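Local coordinates for protein sugar kinase MJ0406 (PDB 2C4E) that phosphorylates nucleosides, above all inosine, guanosine and cytidine, to their monophosphates, with ATP as the preferred phosphate donor and magnesium or manganese as cofactor, at residues C10-T14 with V134-G139; T138-N144 with G162-Y168; A272-F276 with K292-L297. All coordinates share one frame; numbering follows the deposited sequence.

In the fold
Strand 7-11 is the first strand in the chain and lies inside the large mixed sheet; contact 1 closes the first long loop by laying C10-T14 beside V134-G139, 120 residues on. Strands 15-21, 33-42, 98-103 and 109-114 of the four-stranded sheet all fall within that loop. The chain then runs from strand 131-136 into helix 141-151, and contact 2 joins the start of that helix to the loop after strand 156-159. It shares T138, G139 and one water with contact 1. Contact 3 comes last, pairing helix 263-277 with the C-terminal helix 290-299, its centre about 29 Å from that of contact 2, across the chain's centre. The three follow in series; none nests or crosses.

Contact 1 of 3, residues C10-T14 with V134-G139; sequences CVGHT and VHIATG
With CG of H13 anti to its own carbonyl carbon (chi1 -71°) and the ring turned by a chi2 of -44°, the imidazole lies over the backbone of G139: CA of G139 sits 3.8 Å from the centroid of the H13 ring, displaced toward the rim, a CH-pi contact. V11 holds CG1 anti to its backbone N (chi1 176°), which leaves CG2 of V11 beside that N, 4.2 Å from CG1 of V134. The two backbones run parallel. V11 N donates to H135 O at 2.8 Å, and A137 N donates to V11 O at 3.0 Å, so V11 is gripped on its N-H and its carbonyl. A third bond, H13 N to T138 O at 3.0 Å, carries the pairing beyond the strand ends. These are neighbouring strands, 7-11 and 131-136, in the central sheet of the ribokinase fold, and the loops leaving their C-terminal ends lead toward the substrate site: the ring of H13 meets that of F113, a substrate-binding residue. At G12 the chains come close, with G12 CA in a CA-H...O contact 3.3 Å from T138 O. One water links NE2 of H13, at 3.0 Å, to the carbonyl of G139, to which it donates. On one face of the sheet C10 packs on A49 and I52 of helix 44-54, while H135 turns its ND1 to S158; on the other, V11 and I136 both lie against N144 of helix 141-151.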
ATOM      1  N   CYS A  10      -0.326  11.282 -25.072  1.00 20.77           N
ATOM      2  CA  CYS A  10      -0.765  10.128 -24.306  1.00 20.72           C
ATOM      3  C   CYS A  10      -1.680  10.584 -23.196  1.00 21.05           C
ATOM      4  O   CYS A  10      -1.307  11.453 -22.421  1.00 20.77           O
ATOM      5  CB  CYS A  10       0.418   9.416 -23.680  1.00 20.74           C
ATOM      6  SG  CYS A  10       1.520   8.708 -24.918  1.00 22.51           S
ATOM      7  N   VAL A  11      -2.867   9.992 -23.138  1.00 20.56           N
ATOM      8  CA  VAL A  11      -3.905  10.367 -22.205  1.00 20.91           C
ATOM      9  C   VAL A  11      -4.135   9.183 -21.276  1.00 20.39           C
ATOM     10  O   VAL A  11      -4.258   8.029 -21.706  1.00 20.98           O
ATOM     11  CB  VAL A  11      -5.234  10.686 -22.940  1.00 20.69           C
ATOM     12  CG1 VAL A  11      -6.344  10.975 -21.953  1.00 21.35           C
ATOM     13  CG2 VAL A  11      -5.054  11.845 -23.915  1.00 21.45           C
ATOM     14  N   GLY A  12      -4.164   9.460 -19.990  1.00 20.51           N
ATOM     15  CA  GLY A  12      -4.493   8.443 -19.017  1.00 19.73           C
ATOM     16  C   GLY A  12      -3.584   8.506 -17.808  1.00 20.08           C
ATOM     17  O   GLY A  12      -2.987   9.536 -17.499  1.00 19.85           O
ATOM     18  N   HIS A  13      -3.459   7.376 -17.144  1.00 19.56           N
ATOM     19  CA  HIS A  13      -2.776   7.328 -15.860  1.00 19.91           C
ATOM     20  C   HIS A  13      -1.293   7.652 -15.920  1.00 20.04           C
ATOM     21  O   HIS A  13      -0.551   7.093 -16.722  1.00 19.99           O
ATOM     22  CB  HIS A  13      -2.951   5.949 -15.247  1.00 19.92           C
ATOM     23  CG  HIS A  13      -4.343   5.679 -14.778  1.00 20.42           C
ATOM     24  ND1 HIS A  13      -5.087   6.607 -14.080  1.00 21.80           N
ATOM     25  CD2 HIS A  13      -5.117   4.575 -14.884  1.00 21.06           C
ATOM     26  CE1 HIS A  13      -6.270   6.089 -13.793  1.00 21.02           C
ATOM     27  NE2 HIS A  13      -6.313   4.859 -14.273  1.00 20.41           N
ATOM     28  N   THR A  14      -0.905   8.554 -15.024  1.00 20.00           N
ATOM     29  CA  THR A  14       0.440   8.683 -14.525  1.00 19.83           C
ATOM     30  C   THR A  14       0.400   8.261 -13.053  1.00 19.93           C
ATOM     31  O   THR A  14      -0.350   8.826 -12.268  1.00 18.80           O
ATOM     32  CB  THR A  14       0.898  10.137 -14.685  1.00 19.95           C
ATOM     33  OG1 THR A  14       1.058  10.433 -16.081  1.00 20.47           O
ATOM     34  CG2 THR A  14       2.267  10.334 -14.079  1.00 20.30           C
ATOM     35  N   VAL A 134      -3.257  10.803 -30.921  1.00 20.73           N
ATOM     36  CA  VAL A 134      -3.695  10.869 -29.544  1.00 20.50           C
ATOM     37  C   VAL A 134      -3.889   9.422 -29.103  1.00 21.31           C
ATOM     38  O   VAL A 134      -4.774   8.718 -29.612  1.00 21.40           O
ATOM     39  CB  VAL A 134      -5.009  11.671 -29.427  1.00 20.50           C
ATOM     40  CG1 VAL A 134      -5.576  11.571 -28.045  1.00 21.33           C
ATOM     41  CG2 VAL A 134      -4.759  13.127 -29.827  1.00 21.54           C
ATOM     42  N   HIS A 135      -3.060   8.974 -28.165  1.00 21.16           N
ATOM     43  CA  HIS A 135      -3.139   7.621 -27.651  1.00 21.50           C
ATOM     44  C   HIS A 135      -3.810   7.639 -26.290  1.00 21.46           C
ATOM     45  O   HIS A 135      -3.366   8.352 -25.385  1.00 21.39           O
ATOM     46  CB  HIS A 135      -1.757   6.992 -27.531  1.00 21.69           C
ATOM     47  CG  HIS A 135      -1.790   5.638 -26.913  1.00 23.69           C
ATOM     48  ND1 HIS A 135      -2.334   4.546 -27.547  1.00 24.91           N
ATOM     49  CD2 HIS A 135      -1.385   5.208 -25.694  1.00 27.07           C
ATOM     50  CE1 HIS A 135      -2.278   3.503 -26.739  1.00 28.08           C
ATOM     51  NE2 HIS A 135      -1.681   3.871 -25.619  1.00 28.26           N
ATOM     52  N   ILE A 136      -4.867   6.841 -26.179  1.00 20.80           N
ATOM     53  CA  ILE A 136      -5.770   6.810 -25.047  1.00 21.72           C
ATOM     54  C   ILE A 136      -5.575   5.485 -24.342  1.00 21.96           C
ATOM     55  O   ILE A 136      -5.972   4.436 -24.832  1.00 22.56           O
ATOM     56  CB  ILE A 136      -7.211   6.961 -25.510  1.00 21.94           C
ATOM     57  CG1 ILE A 136      -7.363   8.322 -26.179  1.00 21.90           C
ATOM     58  CG2 ILE A 136      -8.155   6.826 -24.297  1.00 22.62           C
ATOM     59  CD1 ILE A 136      -8.690   8.541 -26.896  1.00 22.44           C
ATOM     60  N   ALA A 137      -4.936   5.563 -23.189  1.00 22.16           N
ATOM     61  CA  ALA A 137      -4.644   4.411 -22.381  1.00 22.70           C
ATOM     62  C   ALA A 137      -5.626   4.335 -21.229  1.00 23.66           C
ATOM     63  O   ALA A 137      -6.638   5.039 -21.212  1.00 23.90           O
ATOM     64  CB  ALA A 137      -3.208   4.495 -21.889  1.00 22.83           C
ATOM     65  N   THR A 138      -5.375   3.459 -20.275  1.00 23.16           N
ATOM     66  CA  THR A 138      -6.305   3.326 -19.165  1.00 23.94           C
ATOM     67  C   THR A 138      -6.393   4.638 -18.388  1.00 23.05           C
ATOM     68  O   THR A 138      -5.443   5.399 -18.295  1.00 23.81           O
ATOM     69  CB  THR A 138      -5.934   2.177 -18.218  1.00 24.97           C
ATOM     70  OG1 THR A 138      -4.541   2.244 -17.917  1.00 26.47           O
ATOM     71  CG2 THR A 138      -6.140   0.834 -18.903  1.00 27.26           C
ATOM     72  N   GLY A 139      -7.556   4.895 -17.846  1.00 22.74           N
ATOM     73  CA  GLY A 139      -7.826   6.160 -17.204  1.00 22.12           C
ATOM     74  C   GLY A 139      -9.270   6.216 -16.785  1.00 21.96           C
ATOM     75  O   GLY A 139      -9.763   5.302 -16.105  1.00 23.30           O
TER
HETATM   76  O   HOH W   1      -8.781   3.228 -14.887  1.00 28.41           O

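Contact 2 of 3, residues T138-N144 with G162-Y168; sequences TGDPEFN and GQDLPQY
D164 sets its carboxylate against T138, whose CB and CG2 each lie 3.8 Å from CG of D164, the two side chains crossing at a slant. Oxygen OD2 of D164 accepts from G139 N at 2.9 Å in a nearly straight bond (171° at the hydrogen), met on the syn side and 18° out of the carboxylate plane. The other oxygen, OD1 of D164, accepts a hydrogen bond from a water 2.7 Å away, and the same water donates to the carbonyl of G139. The carboxylate thus holds G139 at its N-H directly and at its carbonyl through water. Farther along, P141 meets two side chains of the facing loop. CB of P141 rests 3.7 Å from CZ of Y168, near the phenol end of the ring, while CG of P141 meets OE1 of Q167 at 3.5 Å, the extended glutamine chain lying across the proline. The contact joins the first turn of helix 141-151, where D140 is the N-cap and accepts from F143 N, to the 3-10 segment 163-167. Q163 of this segment binds substrate and also packs on T30 of the second subunit. Although D164 OD2 lies 3.3 Å from G139 O, another acceptor, the N-H and the water bridging G139 O and OD1 probably stabilise the carboxylate's charged form, and would tie the chain at G139 to the segment that carries Q163.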
ATOM      1  N   THR A 138      -5.375   3.459 -20.275  1.00 23.16           N
ATOM      2  CA  THR A 138      -6.305   3.326 -19.165  1.00 23.94           C
ATOM      3  C   THR A 138      -6.393   4.638 -18.388  1.00 23.05           C
ATOM      4  O   THR A 138      -5.443   5.399 -18.295  1.00 23.81           O
ATOM      5  CB  THR A 138      -5.934   2.177 -18.218  1.00 24.97           C
ATOM      6  OG1 THR A 138      -4.541   2.244 -17.917  1.00 26.47           O
ATOM      7  CG2 THR A 138      -6.140   0.834 -18.903  1.00 27.26           C
ATOM      8  N   GLY A 139      -7.556   4.895 -17.846  1.00 22.74           N
ATOM      9  CA  GLY A 139      -7.826   6.160 -17.204  1.00 22.12           C
ATOM     10  C   GLY A 139      -9.270   6.216 -16.785  1.00 21.96           C
ATOM     11  O   GLY A 139      -9.763   5.302 -16.105  1.00 23.30           O
ATOM     12  N   ASP A 140      -9.929   7.315 -17.118  1.00 21.08           N
ATOM     13  CA  ASP A 140     -11.342   7.488 -16.844  1.00 20.46           C
ATOM     14  C   ASP A 140     -12.065   7.262 -18.167  1.00 20.64           C
ATOM     15  O   ASP A 140     -11.850   8.013 -19.126  1.00 19.14           O
ATOM     16  CB  ASP A 140     -11.603   8.895 -16.327  1.00 20.79           C
ATOM     17  CG  ASP A 140     -13.056   9.150 -16.066  1.00 21.74           C
ATOM     18  OD1 ASP A 140     -13.519   8.966 -14.915  1.00 22.92           O
ATOM     19  OD2 ASP A 140     -13.821   9.559 -16.963  1.00 20.89           O
ATOM     20  N   PRO A 141     -12.863   6.205 -18.263  1.00 20.25           N
ATOM     21  CA  PRO A 141     -13.512   5.886 -19.544  1.00 20.35           C
ATOM     22  C   PRO A 141     -14.353   7.018 -20.133  1.00 19.93           C
ATOM     23  O   PRO A 141     -14.319   7.207 -21.354  1.00 19.87           O
ATOM     24  CB  PRO A 141     -14.369   4.668 -19.191  1.00 20.35           C
ATOM     25  CG  PRO A 141     -13.549   3.991 -18.104  1.00 21.15           C
ATOM     26  CD  PRO A 141     -13.127   5.163 -17.255  1.00 21.37           C
ATOM     27  N   GLU A 142     -15.074   7.774 -19.312  1.00 20.58           N
ATOM     28  CA  GLU A 142     -15.912   8.852 -19.846  1.00 20.78           C
ATOM     29  C   GLU A 142     -15.036   9.945 -20.447  1.00 20.45           C
ATOM     30  O   GLU A 142     -15.312  10.440 -21.547  1.00 20.18           O
ATOM     31  CB  GLU A 142     -16.852   9.437 -18.781  1.00 21.57           C
ATOM     32  CG  GLU A 142     -17.616  10.668 -19.269  1.00 24.90           C
ATOM     33  CD  GLU A 142     -18.477  11.359 -18.212  1.00 29.39           C
ATOM     34  OE1 GLU A 142     -18.197  11.277 -16.991  1.00 32.62           O
ATOM     35  OE2 GLU A 142     -19.447  12.022 -18.620  1.00 32.89           O
ATOM     36  N   PHE A 143     -13.958  10.293 -19.750  1.00 19.62           N
ATOM     37  CA  PHE A 143     -13.044  11.317 -20.254  1.00 19.70           C
ATOM     38  C   PHE A 143     -12.346  10.775 -21.504  1.00 19.32           C
ATOM     39  O   PHE A 143     -12.169  11.490 -22.488  1.00 19.24           O
ATOM     40  CB  PHE A 143     -12.033  11.693 -19.168  1.00 19.18           C
ATOM     41  CG  PHE A 143     -11.074  12.774 -19.572  1.00 20.21           C
ATOM     42  CD1 PHE A 143     -11.411  14.105 -19.430  1.00 19.78           C
ATOM     43  CD2 PHE A 143      -9.826  12.458 -20.089  1.00 21.27           C
ATOM     44  CE1 PHE A 143     -10.523  15.119 -19.791  1.00 22.11           C
ATOM     45  CE2 PHE A 143      -8.933  13.475 -20.448  1.00 22.28           C
ATOM     46  CZ  PHE A 143      -9.290  14.802 -20.301  1.00 21.79           C
ATOM     47  N   ASN A 144     -12.009   9.488 -21.491  1.00 19.33           N
ATOM     48  CA  ASN A 144     -11.328   8.863 -22.621  1.00 19.48           C
ATOM     49  C   ASN A 144     -12.206   8.880 -23.869  1.00 20.24           C
ATOM     50  O   ASN A 144     -11.731   9.211 -24.967  1.00 19.64           O
ATOM     51  CB  ASN A 144     -10.888   7.436 -22.288  1.00 19.75           C
ATOM     52  CG  ASN A 144      -9.675   7.395 -21.358  1.00 20.12           C
ATOM     53  OD1 ASN A 144      -9.318   6.339 -20.789  1.00 22.45           O
ATOM     54  ND2 ASN A 144      -9.051   8.521 -21.192  1.00 16.62           N
ATOM     55  N   GLY A 162      -7.521  -1.951 -22.293  1.00 25.74           N
ATOM     56  CA  GLY A 162      -6.745  -2.577 -21.237  1.00 26.18           C
ATOM     57  C   GLY A 162      -7.596  -3.122 -20.097  1.00 25.93           C
ATOM     58  O   GLY A 162      -8.663  -3.702 -20.307  1.00 25.38           O
ATOM     59  N   GLN A 163      -7.134  -2.892 -18.873  1.00 26.45           N
ATOM     60  CA  GLN A 163      -7.833  -3.385 -17.678  1.00 26.81           C
ATOM     61  C   GLN A 163      -9.122  -2.612 -17.376  1.00 27.08           C
ATOM     62  O   GLN A 163      -9.901  -3.033 -16.511  1.00 26.78           O
ATOM     63  CB  GLN A 163      -6.904  -3.355 -16.458  0.20 26.62           C
ATOM     64  CG  GLN A 163      -5.688  -4.280 -16.571  0.20 26.65           C
ATOM     65  CD  GLN A 163      -6.015  -5.751 -16.351  0.20 26.43           C
ATOM     66  OE1 GLN A 163      -7.180  -6.129 -16.209  0.20 27.59           O
ATOM     67  NE2 GLN A 163      -4.983  -6.585 -16.324  0.20 26.02           N
ATOM     68  N   ASP A 164      -9.342  -1.490 -18.066  1.00 27.57           N
ATOM     69  CA  ASP A 164     -10.606  -0.765 -17.990  1.00 27.57           C
ATOM     70  C   ASP A 164     -11.724  -1.471 -18.755  1.00 28.02           C
ATOM     71  O   ASP A 164     -12.866  -1.068 -18.632  1.00 27.94           O
ATOM     72  CB  ASP A 164     -10.483   0.641 -18.610  1.00 28.21           C
ATOM     73  CG  ASP A 164      -9.682   1.615 -17.762  1.00 27.62           C
ATOM     74  OD1 ASP A 164      -9.223   1.256 -16.655  1.00 25.35           O
ATOM     75  OD2 ASP A 164      -9.482   2.786 -18.155  1.00 29.55           O
ATOM     76  N   LEU A 165     -11.409  -2.488 -19.564  1.00 28.51           N
ATOM     77  CA  LEU A 165     -12.403  -3.079 -20.477  1.00 29.14           C
ATOM     78  C   LEU A 165     -13.762  -3.435 -19.842  1.00 29.63           C
ATOM     79  O   LEU A 165     -14.800  -3.133 -20.431  1.00 29.59           O
ATOM     80  CB  LEU A 165     -11.828  -4.290 -21.246  1.00 29.28           C
ATOM     81  CG  LEU A 165     -12.798  -4.920 -22.262  1.00 29.29           C
ATOM     82  CD1 LEU A 165     -13.097  -3.954 -23.406  0.20 28.79           C
ATOM     83  CD2 LEU A 165     -12.266  -6.253 -22.806  1.00 29.60           C
ATOM     84  N   PRO A 166     -13.775  -4.073 -18.667  1.00 29.93           N
ATOM     85  CA  PRO A 166     -15.040  -4.387 -17.981  1.00 30.26           C
ATOM     86  C   PRO A 166     -15.995  -3.204 -17.727  1.00 30.24           C
ATOM     87  O   PRO A 166     -17.203  -3.429 -17.603  1.00 30.91           O
ATOM     88  CB  PRO A 166     -14.570  -5.000 -16.653  1.00 30.31           C
ATOM     89  CG  PRO A 166     -13.216  -5.566 -16.959  1.00 30.25           C
ATOM     90  CD  PRO A 166     -12.610  -4.579 -17.913  1.00 30.08           C
ATOM     91  N   GLN A 167     -15.468  -1.984 -17.641  1.00 30.35           N
ATOM     92  CA  GLN A 167     -16.275  -0.779 -17.393  1.00 30.13           C
ATOM     93  C   GLN A 167     -17.064  -0.274 -18.594  1.00 29.78           C
ATOM     94  O   GLN A 167     -17.930   0.590 -18.451  1.00 30.09           O
ATOM     95  CB  GLN A 167     -15.379   0.358 -16.895  1.00 30.25           C
ATOM     96  CG  GLN A 167     -14.727   0.068 -15.554  1.00 30.41           C
ATOM     97  CD  GLN A 167     -13.790   1.169 -15.123  1.00 31.02           C
ATOM     98  OE1 GLN A 167     -14.168   2.341 -15.106  1.00 30.50           O
ATOM     99  NE2 GLN A 167     -12.566   0.800 -14.778  1.00 30.60           N
ATOM    100  N   TYR A 168     -16.748  -0.787 -19.776  1.00 28.96           N
ATOM    101  CA  TYR A 168     -17.432  -0.389 -20.994  1.00 28.46           C
ATOM    102  C   TYR A 168     -18.600  -1.320 -21.278  1.00 28.04           C
ATOM    103  O   TYR A 168     -18.413  -2.532 -21.405  1.00 28.28           O
ATOM    104  CB  TYR A 168     -16.466  -0.438 -22.182  1.00 28.62           C
ATOM    105  CG  TYR A 168     -15.386   0.626 -22.169  1.00 28.43           C
ATOM    106  CD1 TYR A 168     -14.255   0.489 -21.371  1.00 28.79           C
ATOM    107  CD2 TYR A 168     -15.494   1.770 -22.956  1.00 26.00           C
ATOM    108  CE1 TYR A 168     -13.267   1.455 -21.351  1.00 27.98           C
ATOM    109  CE2 TYR A 168     -14.497   2.755 -22.948  1.00 27.60           C
ATOM    110  CZ  TYR A 168     -13.387   2.590 -22.147  1.00 27.09           C
ATOM    111  OH  TYR A 168     -12.408   3.550 -22.125  1.00 28.11           O
TER
HETATM  112  O   HOH W   1      -8.781   3.228 -14.887  1.00 28.41           O

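Contact 3 of 3, residues A272-F276 with K292-L297; sequences ATASF and KVVERL
Helices 272-276 and 292-297 cross at 104°, close to perpendicular, their axes 9.3 Å apart at closest approach. The backbones come nearest where A272 CA lies 5.8 Å from V293 CA; the small methyl permits it. CB of A272 touches two branched side chains, 3.6 Å from CG1 of V293 and 3.6 Å from CG of L297. One turn on, the guanidinium of R296 lies flat on the ring of F276, planes only 9° apart, in a cation-pi stack with CZ of R296 3.6 Å from the centroid of the F276 ring. The two side chains reach this overlap from opposite directions. The arginine starts with CG anti to its backbone N and bends at chi3 (-85°), a turn that lays the planar group along the phenylalanine face. At the ring's edge, near its plane, the carbonyl O of K292 stands 3.6 Å from CZ of F276. NH1 of R296 also donates to OG of S275 at 3.0 Å, almost in the guanidinium plane, and OG of S275 donates a hydrogen bond to A272 O, 2.6 Å away. The contact seats the C-terminal helix 290-299 across helix 263-277, with P288 of the intervening loop packed on T273, F276 and V293. E279, just beyond helix 263-277, forms a salt bridge with NH1 of R296. Stack, serine bond and salt bridge together fix both the plane and the rotation of the guanidinium, and the nearby carboxylate would probably offset its positive charge where it lies against the aromatic face.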
ATOM      1  N   ALA A 272      10.279  -5.445 -30.617  1.00 22.63           N
ATOM      2  CA  ALA A 272      11.667  -5.255 -30.196  1.00 22.88           C
ATOM      3  C   ALA A 272      11.735  -4.369 -28.954  1.00 22.91           C
ATOM      4  O   ALA A 272      12.501  -4.637 -28.027  1.00 23.64           O
ATOM      5  CB  ALA A 272      12.474  -4.666 -31.314  1.00 23.28           C
ATOM      6  N   THR A 273      10.908  -3.334 -28.913  1.00 23.13           N
ATOM      7  CA  THR A 273      10.885  -2.449 -27.751  1.00 23.24           C
ATOM      8  C   THR A 273      10.484  -3.190 -26.496  1.00 23.53           C
ATOM      9  O   THR A 273      11.116  -3.035 -25.456  1.00 24.44           O
ATOM     10  CB  THR A 273       9.916  -1.273 -27.968  1.00 22.70           C
ATOM     11  OG1 THR A 273      10.254  -0.587 -29.173  1.00 23.48           O
ATOM     12  CG2 THR A 273      10.088  -0.225 -26.872  1.00 23.76           C
ATOM     13  N   ALA A 274       9.432  -4.002 -26.601  1.00 23.71           N
ATOM     14  CA  ALA A 274       8.928  -4.787 -25.481  1.00 23.98           C
ATOM     15  C   ALA A 274       9.959  -5.753 -24.942  1.00 24.33           C
ATOM     16  O   ALA A 274       9.954  -6.062 -23.748  1.00 24.44           O
ATOM     17  CB  ALA A 274       7.674  -5.557 -25.892  1.00 24.04           C
ATOM     18  N   SER A 275      10.845  -6.228 -25.817  1.00 24.05           N
ATOM     19  CA  SER A 275      11.879  -7.180 -25.424  1.00 24.37           C
ATOM     20  C   SER A 275      12.921  -6.558 -24.491  1.00 24.62           C
ATOM     21  O   SER A 275      13.572  -7.278 -23.740  1.00 25.13           O
ATOM     22  CB  SER A 275      12.558  -7.791 -26.658  1.00 24.21           C
ATOM     23  OG  SER A 275      13.483  -6.895 -27.258  1.00 24.29           O
ATOM     24  N   PHE A 276      13.087  -5.233 -24.543  1.00 24.21           N
ATOM     25  CA  PHE A 276      13.999  -4.536 -23.628  1.00 24.45           C
ATOM     26  C   PHE A 276      13.385  -4.298 -22.253  1.00 24.88           C
ATOM     27  O   PHE A 276      14.054  -4.438 -21.226  1.00 23.86           O
ATOM     28  CB  PHE A 276      14.419  -3.180 -24.193  1.00 24.40           C
ATOM     29  CG  PHE A 276      15.504  -3.257 -25.203  1.00 24.19           C
ATOM     30  CD1 PHE A 276      15.210  -3.215 -26.561  1.00 24.83           C
ATOM     31  CD2 PHE A 276      16.826  -3.356 -24.811  1.00 25.35           C
ATOM     32  CE1 PHE A 276      16.222  -3.292 -27.497  1.00 24.96           C
ATOM     33  CE2 PHE A 276      17.834  -3.428 -25.746  1.00 25.14           C
ATOM     34  CZ  PHE A 276      17.529  -3.393 -27.093  1.00 25.39           C
ATOM     35  N   LYS A 292      19.028   1.311 -30.555  1.00 23.91           N
ATOM     36  CA  LYS A 292      19.160   0.036 -29.851  1.00 23.95           C
ATOM     37  C   LYS A 292      18.061  -0.949 -30.257  1.00 23.79           C
ATOM     38  O   LYS A 292      18.305  -2.157 -30.347  1.00 23.25           O
ATOM     39  CB  LYS A 292      19.158   0.227 -28.324  1.00 24.38           C
ATOM     40  CG  LYS A 292      20.428   0.861 -27.774  1.00 25.40           C
ATOM     41  CD  LYS A 292      21.554  -0.151 -27.601  1.00 27.50           C
ATOM     42  CE  LYS A 292      22.867   0.533 -27.238  0.20 27.07           C
ATOM     43  NZ  LYS A 292      24.035  -0.383 -27.349  0.20 27.41           N
ATOM     44  N   VAL A 293      16.857  -0.435 -30.496  1.00 23.25           N
ATOM     45  CA  VAL A 293      15.751  -1.272 -30.931  1.00 23.55           C
ATOM     46  C   VAL A 293      15.995  -1.774 -32.349  1.00 23.53           C
ATOM     47  O   VAL A 293      15.780  -2.956 -32.642  1.00 22.97           O
ATOM     48  CB  VAL A 293      14.419  -0.509 -30.855  1.00 23.74           C
ATOM     49  CG1 VAL A 293      13.335  -1.207 -31.645  1.00 24.40           C
ATOM     50  CG2 VAL A 293      14.002  -0.349 -29.407  1.00 25.20           C
ATOM     51  N   VAL A 294      16.450  -0.887 -33.226  1.00 23.53           N
ATOM     52  CA  VAL A 294      16.744  -1.290 -34.601  1.00 23.80           C
ATOM     53  C   VAL A 294      17.829  -2.369 -34.602  1.00 24.44           C
ATOM     54  O   VAL A 294      17.727  -3.356 -35.333  1.00 24.45           O
ATOM     55  CB  VAL A 294      17.131  -0.068 -35.481  1.00 23.79           C
ATOM     56  CG1 VAL A 294      17.597  -0.514 -36.861  1.00 24.18           C
ATOM     57  CG2 VAL A 294      15.933   0.877 -35.609  1.00 23.78           C
ATOM     58  N   GLU A 295      18.840  -2.202 -33.755  1.00 24.61           N
ATOM     59  CA  GLU A 295      19.947  -3.156 -33.663  1.00 25.90           C
ATOM     60  C   GLU A 295      19.478  -4.542 -33.234  1.00 26.64           C
ATOM     61  O   GLU A 295      19.974  -5.557 -33.723  1.00 26.50           O
ATOM     62  CB  GLU A 295      21.001  -2.636 -32.681  1.00 26.25           C
ATOM     63  CG  GLU A 295      22.310  -3.403 -32.657  1.00 27.72           C
ATOM     64  CD  GLU A 295      23.269  -2.877 -31.599  1.00 29.62           C
ATOM     65  OE1 GLU A 295      22.795  -2.332 -30.578  1.00 31.19           O
ATOM     66  OE2 GLU A 295      24.497  -3.006 -31.786  1.00 32.62           O
ATOM     67  N   ARG A 296      18.512  -4.591 -32.324  1.00 28.26           N
ATOM     68  CA  ARG A 296      18.046  -5.871 -31.807  1.00 29.07           C
ATOM     69  C   ARG A 296      17.238  -6.637 -32.847  1.00 30.08           C
ATOM     70  O   ARG A 296      17.378  -7.852 -32.951  1.00 30.59           O
ATOM     71  CB  ARG A 296      17.236  -5.696 -30.530  1.00 28.87           C
ATOM     72  CG  ARG A 296      16.909  -7.006 -29.882  1.00 28.75           C
ATOM     73  CD  ARG A 296      16.408  -6.883 -28.487  1.00 28.53           C
ATOM     74  NE  ARG A 296      17.488  -6.797 -27.511  1.00 27.90           N
ATOM     75  CZ  ARG A 296      17.289  -6.815 -26.197  1.00 27.36           C
ATOM     76  NH1 ARG A 296      16.059  -6.921 -25.721  1.00 25.92           N
ATOM     77  NH2 ARG A 296      18.318  -6.747 -25.359  1.00 27.86           N
ATOM     78  N   LEU A 297      16.418  -5.927 -33.621  1.00 31.27           N
ATOM     79  CA  LEU A 297      15.703  -6.517 -34.756  1.00 32.38           C
ATOM     80  C   LEU A 297      16.640  -7.024 -35.843  1.00 33.71           C
ATOM     81  O   LEU A 297      16.285  -7.928 -36.591  1.00 33.43           O
ATOM     82  CB  LEU A 297      14.758  -5.498 -35.401  1.00 32.65           C
ATOM     83  CG  LEU A 297      13.405  -5.227 -34.758  0.20 32.23           C
ATOM     84  CD1 LEU A 297      12.677  -4.154 -35.555  0.20 31.72           C
ATOM     85  CD2 LEU A 297      12.572  -6.500 -34.668  0.20 32.08           C
TER